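Local coordinates for protein lysine-sensitive aspartokinase 3 (Escherichia coli, PDB 2J0W) that phosphorylates L-aspartate with ATP, the first step of lysine biosynthesis from aspartate, as an allosteric enzyme held in check by lysine, at residues I70-A73 / I74-L78; I88-L91 / L92-I95. One frame throughout, in Å; residues are numbered along the deposited sequence.

Contact 1: I70-A73 / I74-L78; sequences IQFA and ILERL
Phe72 CG lies opposite its carbonyl carbon (chi1 -83°) and Leu75 CG opposite its own amide nitrogen (chi1 -164°), which lays the two side chains alongside each other, pointing the same way. Leu75 CD2 then sits over the middle of the aromatic face, 3.6 Å from the centroid of the Phe72 ring and 9° off the ring normal, a CH-pi contact. The evidence that this methyl is centred is the narrow spread of its distances to the ring carbons, from 3.6 Å between Leu75 CD2 and Phe72 CE2 to 4.0 Å between Leu75 CD2 and Phe72 CG. Glu76 approaches differently: its OE1 is at the ring edge near the plane, 4.1 Å from Phe72 CD2, with the carboxylate almost perpendicular to the ring. With the ring cut back to an alanine here, Leu75 CD2 would probably lose the face it rests on.

The backbone of the last helical turn is closed by two hydrogen bonds, Leu75 N to Gln71 O at 3.0 Å and Glu76 N to Phe72 O at 2.8 Å. A type I turn from Leu75 to Leu78 then takes the chain out of the helix.

Around this C-terminal end of helix 57-75, Phe72 and Leu75 pack against helix 82-102, Leu75 touching Ile84, while Gln71 and Ile74 pack on Leu125 of helix 108-131 and Ile74 also meets Met20 of helix 17-27.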
ATOM      1  N   ILE A  70     -37.113 -16.923 -25.443  1.00 47.42           N
ATOM      2  CA  ILE A  70     -37.200 -15.612 -24.795  1.00 48.60           C
ATOM      3  C   ILE A  70     -37.652 -14.478 -25.724  1.00 48.63           C
ATOM      4  O   ILE A  70     -38.448 -13.621 -25.332  1.00 46.47           O
ATOM      5  CB  ILE A  70     -35.833 -15.234 -24.141  1.00 46.82           C
ATOM      6  CG1 ILE A  70     -35.612 -16.089 -22.893  1.00 35.66           C
ATOM      7  CG2 ILE A  70     -35.798 -13.756 -23.782  1.00 34.80           C
ATOM      8  CD1 ILE A  70     -34.226 -15.965 -22.314  1.00 22.54           C
ATOM      9  N   GLN A  71     -37.150 -14.488 -26.953  1.00 51.12           N
ATOM     10  CA  GLN A  71     -37.492 -13.465 -27.934  1.00 53.26           C
ATOM     11  C   GLN A  71     -38.905 -13.625 -28.465  1.00 54.33           C
ATOM     12  O   GLN A  71     -39.582 -12.636 -28.744  1.00 55.08           O
ATOM     13  CB  GLN A  71     -36.519 -13.502 -29.116  1.00 49.63           C
ATOM     14  CG  GLN A  71     -35.080 -13.323 -28.721  1.00 49.83           C
ATOM     15  CD  GLN A  71     -34.887 -12.144 -27.807  1.00 50.65           C
ATOM     16  OE1 GLN A  71     -35.392 -11.058 -28.068  1.00 63.98           O
ATOM     17  NE2 GLN A  71     -34.153 -12.349 -26.723  1.00 57.51           N
ATOM     18  N   PHE A  72     -39.352 -14.865 -28.630  1.00 53.68           N
ATOM     19  CA  PHE A  72     -40.695 -15.073 -29.143  1.00 55.43           C
ATOM     20  C   PHE A  72     -41.762 -14.891 -28.068  1.00 55.53           C
ATOM     21  O   PHE A  72     -42.903 -14.564 -28.374  1.00 55.78           O
ATOM     22  CB  PHE A  72     -40.798 -16.439 -29.831  1.00 54.53           C
ATOM     23  CG  PHE A  72     -40.314 -16.422 -31.261  1.00 57.58           C
ATOM     24  CD1 PHE A  72     -39.006 -16.053 -31.561  1.00 58.61           C
ATOM     25  CD2 PHE A  72     -41.175 -16.729 -32.310  1.00 56.08           C
ATOM     26  CE1 PHE A  72     -38.562 -15.985 -32.883  1.00 55.31           C
ATOM     27  CE2 PHE A  72     -40.738 -16.665 -33.638  1.00 56.75           C
ATOM     28  CZ  PHE A  72     -39.426 -16.291 -33.920  1.00 52.80           C
ATOM     29  N   ALA A  73     -41.388 -15.069 -26.807  1.00 54.56           N
ATOM     30  CA  ALA A  73     -42.346 -14.880 -25.727  1.00 56.14           C
ATOM     31  C   ALA A  73     -42.898 -13.468 -25.867  1.00 62.45           C
ATOM     32  O   ALA A  73     -44.084 -13.219 -25.632  1.00 66.55           O
ATOM     33  CB  ALA A  73     -41.662 -15.036 -24.384  1.00 45.66           C
ATOM     34  N   ILE A  74     -42.015 -12.550 -26.257  1.00 61.58           N
ATOM     35  CA  ILE A  74     -42.352 -11.142 -26.442  1.00 59.61           C
ATOM     36  C   ILE A  74     -43.004 -10.893 -27.793  1.00 63.02           C
ATOM     37  O   ILE A  74     -44.003 -10.186 -27.894  1.00 64.36           O
ATOM     38  CB  ILE A  74     -41.093 -10.286 -26.393  1.00 53.51           C
ATOM     39  CG1 ILE A  74     -40.451 -10.380 -25.011  1.00 44.89           C
ATOM     40  CG2 ILE A  74     -41.432  -8.862 -26.787  1.00 48.12           C
ATOM     41  CD1 ILE A  74     -39.016  -9.946 -25.010  1.00 41.75           C
ATOM     42  N   LEU A  75     -42.396 -11.465 -28.825  1.00 64.70           N
ATOM     43  CA  LEU A  75     -42.840 -11.346 -30.203  1.00 66.03           C
ATOM     44  C   LEU A  75     -44.305 -11.752 -30.396  1.00 68.13           C
ATOM     45  O   LEU A  75     -45.096 -11.003 -30.966  1.00 68.08           O
ATOM     46  CB  LEU A  75     -41.941 -12.225 -31.077  1.00 67.77           C
ATOM     47  CG  LEU A  75     -41.964 -12.000 -32.584  1.00 69.69           C
ATOM     48  CD1 LEU A  75     -41.417 -10.610 -32.902  1.00 59.73           C
ATOM     49  CD2 LEU A  75     -41.128 -13.076 -33.262  1.00 74.13           C
ATOM     50  N   GLU A  76     -44.640 -12.942 -29.906  1.00 70.00           N
ATOM     51  CA  GLU A  76     -45.987 -13.501 -30.004  1.00 73.17           C
ATOM     52  C   GLU A  76     -47.061 -12.715 -29.248  1.00 75.04           C
ATOM     53  O   GLU A  76     -48.211 -13.145 -29.208  1.00 78.11           O
ATOM     54  CB  GLU A  76     -46.001 -14.940 -29.487  1.00 74.42           C
ATOM     55  CG  GLU A  76     -45.143 -15.908 -30.280  1.00 78.81           C
ATOM     56  CD  GLU A  76     -45.009 -17.270 -29.610  1.00 87.83           C
ATOM     57  OE1 GLU A  76     -44.388 -18.157 -30.231  1.00 91.12           O
ATOM     58  OE2 GLU A  76     -45.509 -17.455 -28.474  1.00 85.86           O
ATOM     59  N   ARG A  77     -46.697 -11.579 -28.651  1.00 71.73           N
ATOM     60  CA  ARG A  77     -47.670 -10.775 -27.907  1.00 69.30           C
ATOM     61  C   ARG A  77     -47.918  -9.430 -28.579  1.00 70.81           C
ATOM     62  O   ARG A  77     -48.800  -8.666 -28.182  1.00 69.73           O
ATOM     63  CB  ARG A  77     -47.183 -10.548 -26.476  1.00 68.88           C
ATOM     64  CG  ARG A  77     -46.925 -11.807 -25.687  1.00 73.50           C
ATOM     65  CD  ARG A  77     -48.084 -12.133 -24.773  1.00 78.24           C
ATOM     66  NE  ARG A  77     -48.340 -11.037 -23.845  1.00 85.26           N
ATOM     67  CZ  ARG A  77     -49.119 -11.120 -22.771  1.00 91.20           C
ATOM     68  NH1 ARG A  77     -49.734 -12.259 -22.471  1.00 93.74           N
ATOM     69  NH2 ARG A  77     -49.280 -10.060 -21.989  1.00 93.94           N
ATOM     70  N   LEU A  78     -47.108  -9.135 -29.585  1.00 72.58           N
ATOM     71  CA  LEU A  78     -47.228  -7.887 -30.321  1.00 74.32           C
ATOM     72  C   LEU A  78     -48.483  -7.903 -31.187  1.00 76.61           C
ATOM     73  O   LEU A  78     -49.085  -8.959 -31.407  1.00 76.05           O
ATOM     74  CB  LEU A  78     -46.021  -7.709 -31.228  1.00 73.84           C
ATOM     75  CG  LEU A  78     -44.661  -7.634 -30.561  1.00 75.08           C
ATOM     76  CD1 LEU A  78     -43.646  -8.301 -31.465  1.00 76.87           C
ATOM     77  CD2 LEU A  78     -44.305  -6.178 -30.272  1.00 70.81           C
TER

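Contact 2: I88-L91 / L92-I95; sequences IERL and LENI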
ATOM      1  N   ILE A  88     -35.595 -10.457 -36.393  1.00 60.25           N
ATOM      2  CA  ILE A  88     -35.203 -11.349 -35.320  1.00 56.84           C
ATOM      3  C   ILE A  88     -34.617 -12.610 -35.942  1.00 59.31           C
ATOM      4  O   ILE A  88     -33.578 -13.100 -35.498  1.00 61.90           O
ATOM      5  CB  ILE A  88     -36.392 -11.751 -34.424  1.00 49.75           C
ATOM      6  CG1 ILE A  88     -37.046 -10.510 -33.807  1.00 47.73           C
ATOM      7  CG2 ILE A  88     -35.907 -12.676 -33.317  1.00 42.97           C
ATOM      8  CD1 ILE A  88     -36.117  -9.644 -32.995  1.00 43.38           C
ATOM      9  N   GLU A  89     -35.280 -13.123 -36.974  1.00 59.03           N
ATOM     10  CA  GLU A  89     -34.826 -14.328 -37.660  1.00 60.17           C
ATOM     11  C   GLU A  89     -33.410 -14.156 -38.200  1.00 60.14           C
ATOM     12  O   GLU A  89     -32.602 -15.087 -38.151  1.00 59.19           O
ATOM     13  CB  GLU A  89     -35.767 -14.679 -38.809  1.00 68.59           C
ATOM     14  CG  GLU A  89     -37.131 -15.205 -38.390  1.00 74.50           C
ATOM     15  CD  GLU A  89     -37.056 -16.499 -37.610  1.00 84.65           C
ATOM     16  OE1 GLU A  89     -36.144 -17.317 -37.871  1.00 87.46           O
ATOM     17  OE2 GLU A  89     -37.928 -16.705 -36.743  1.00 92.60           O
ATOM     18  N   ARG A  90     -33.112 -12.971 -38.728  1.00 60.15           N
ATOM     19  CA  ARG A  90     -31.772 -12.710 -39.243  1.00 60.94           C
ATOM     20  C   ARG A  90     -30.829 -12.773 -38.064  1.00 58.25           C
ATOM     21  O   ARG A  90     -29.901 -13.583 -38.043  1.00 59.22           O
ATOM     22  CB  ARG A  90     -31.698 -11.332 -39.913  1.00 69.69           C
ATOM     23  CG  ARG A  90     -31.945 -11.348 -41.428  1.00 79.62           C
ATOM     24  CD  ARG A  90     -33.043 -12.355 -41.835  1.00 89.20           C
ATOM     25  NE  ARG A  90     -32.596 -13.748 -41.718  1.00 90.72           N
ATOM     26  CZ  ARG A  90     -33.403 -14.806 -41.690  1.00 82.37           C
ATOM     27  NH1 ARG A  90     -34.717 -14.643 -41.771  1.00 82.81           N
ATOM     28  NH2 ARG A  90     -32.896 -16.027 -41.576  1.00 73.57           N
ATOM     29  N   LEU A  91     -31.091 -11.930 -37.070  1.00 55.90           N
ATOM     30  CA  LEU A  91     -30.265 -11.892 -35.871  1.00 51.63           C
ATOM     31  C   LEU A  91     -30.086 -13.317 -35.349  1.00 49.67           C
ATOM     32  O   LEU A  91     -28.955 -13.788 -35.170  1.00 43.64           O
ATOM     33  CB  LEU A  91     -30.911 -10.991 -34.813  1.00 40.17           C
ATOM     34  CG  LEU A  91     -31.178  -9.560 -35.303  1.00 42.97           C
ATOM     35  CD1 LEU A  91     -31.774  -8.742 -34.186  1.00 47.47           C
ATOM     36  CD2 LEU A  91     -29.888  -8.915 -35.790  1.00 35.29           C
ATOM     37  N   LEU A  92     -31.198 -14.015 -35.131  1.00 49.39           N
ATOM     38  CA  LEU A  92     -31.109 -15.384 -34.646  1.00 49.67           C
ATOM     39  C   LEU A  92     -30.272 -16.225 -35.586  1.00 50.09           C
ATOM     40  O   LEU A  92     -29.389 -16.957 -35.149  1.00 55.32           O
ATOM     41  CB  LEU A  92     -32.494 -15.998 -34.491  1.00 48.59           C
ATOM     42  CG  LEU A  92     -33.250 -15.477 -33.272  1.00 48.91           C
ATOM     43  CD1 LEU A  92     -34.536 -16.249 -33.129  1.00 44.43           C
ATOM     44  CD2 LEU A  92     -32.390 -15.631 -32.016  1.00 44.47           C
ATOM     45  N   GLU A  93     -30.532 -16.109 -36.879  1.00 49.61           N
ATOM     46  CA  GLU A  93     -29.772 -16.878 -37.847  1.00 50.76           C
ATOM     47  C   GLU A  93     -28.295 -16.512 -37.767  1.00 48.73           C
ATOM     48  O   GLU A  93     -27.428 -17.390 -37.782  1.00 50.41           O
ATOM     49  CB  GLU A  93     -30.299 -16.631 -39.268  1.00 55.77           C
ATOM     50  CG  GLU A  93     -29.560 -17.417 -40.356  1.00 73.09           C
ATOM     51  CD  GLU A  93     -29.629 -18.931 -40.155  1.00 88.55           C
ATOM     52  OE1 GLU A  93     -30.754 -19.455 -40.013  1.00100.81           O
ATOM     53  OE2 GLU A  93     -28.563 -19.595 -40.146  1.00 84.78           O
ATOM     54  N   ASN A  94     -27.995 -15.220 -37.665  1.00 46.58           N
ATOM     55  CA  ASN A  94     -26.596 -14.813 -37.611  1.00 44.74           C
ATOM     56  C   ASN A  94     -25.955 -15.323 -36.336  1.00 42.25           C
ATOM     57  O   ASN A  94     -24.812 -15.791 -36.343  1.00 40.44           O
ATOM     58  CB  ASN A  94     -26.460 -13.297 -37.689  1.00 46.33           C
ATOM     59  CG  ASN A  94     -25.045 -12.865 -38.028  1.00 58.13           C
ATOM     60  OD1 ASN A  94     -24.371 -12.207 -37.231  1.00 64.19           O
ATOM     61  ND2 ASN A  94     -24.579 -13.247 -39.220  1.00 58.85           N
ATOM     62  N   ILE A  95     -26.701 -15.237 -35.241  1.00 41.42           N
ATOM     63  CA  ILE A  95     -26.206 -15.706 -33.955  1.00 44.09           C
ATOM     64  C   ILE A  95     -25.821 -17.167 -34.151  1.00 43.14           C
ATOM     65  O   ILE A  95     -24.746 -17.616 -33.718  1.00 39.60           O
ATOM     66  CB  ILE A  95     -27.304 -15.583 -32.857  1.00 49.02           C
ATOM     67  CG1 ILE A  95     -27.524 -14.106 -32.513  1.00 50.20           C
ATOM     68  CG2 ILE A  95     -26.918 -16.375 -31.620  1.00 38.90           C
ATOM     69  CD1 ILE A  95     -28.590 -13.852 -31.458  1.00 42.50           C
TER
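Ile88 and Leu92, one helical turn apart, make the apolar part of this contact: they run alongside each other, with Ile88 CG2 3.8 Å from Leu92 CD1. With chi1 at -59°, Ile88 CG2 is opposite the backbone nitrogen, and it is this branch that meets Leu92.

The backbone supplies four successive i to i+4 hydrogen bonds, the signature of an uninterrupted alpha-helix. Leu92 N to Ile88 O, at 2.6 Å, is nearly straight at the hydrogen (173°). The amides of Glu93 and Asn94 bond in turn to the carbonyls of Glu89 and Arg90, and Ile95 N reaches Leu91 O at 2.7 Å.

The charged pair is looser. Arg90, its chain bent at chi2 and chi3, brings NH2 to 3.5 Å from Glu93 CB, so the guanidinium meets the aliphatic root of the glutamate. Its plane is only 8° from that of the carboxylate, yet Arg90 NH2 and Glu93 OE1 are 4.3 Å apart, beyond a salt bridge.

Glu89 instead forms a salt bridge with Arg68 of helix 57-75. Chemically, then, the segment is two-sided: Ile88, Leu92 and Ile95 are buried, whereas Arg90 and Glu93 are exposed, where their attraction is probably modest and screened by solvent.

Contact 1 closes before contact 2 opens: the first lies at the end of helix 57-75, the second within helix 82-102, the next helix along the chain. Their centres lie about 15 Å apart, on the same side of the chain's centre and within the amino acid kinase region. Phe72 joins them directly, its CZ lying 3.2 Å from Glu89 OE2 and its CE1 4.0 Å from Leu92 CD1. Both also pack on helix 108-131, which carries the substrate-binding Glu119, with Met121 touched by Gln71 from one and by Ile88, Leu91 and Leu92 from the other. They belong to the helical packing near the bound aspartate, about 11 Å from the Gln71 side chain, without lining its pocket.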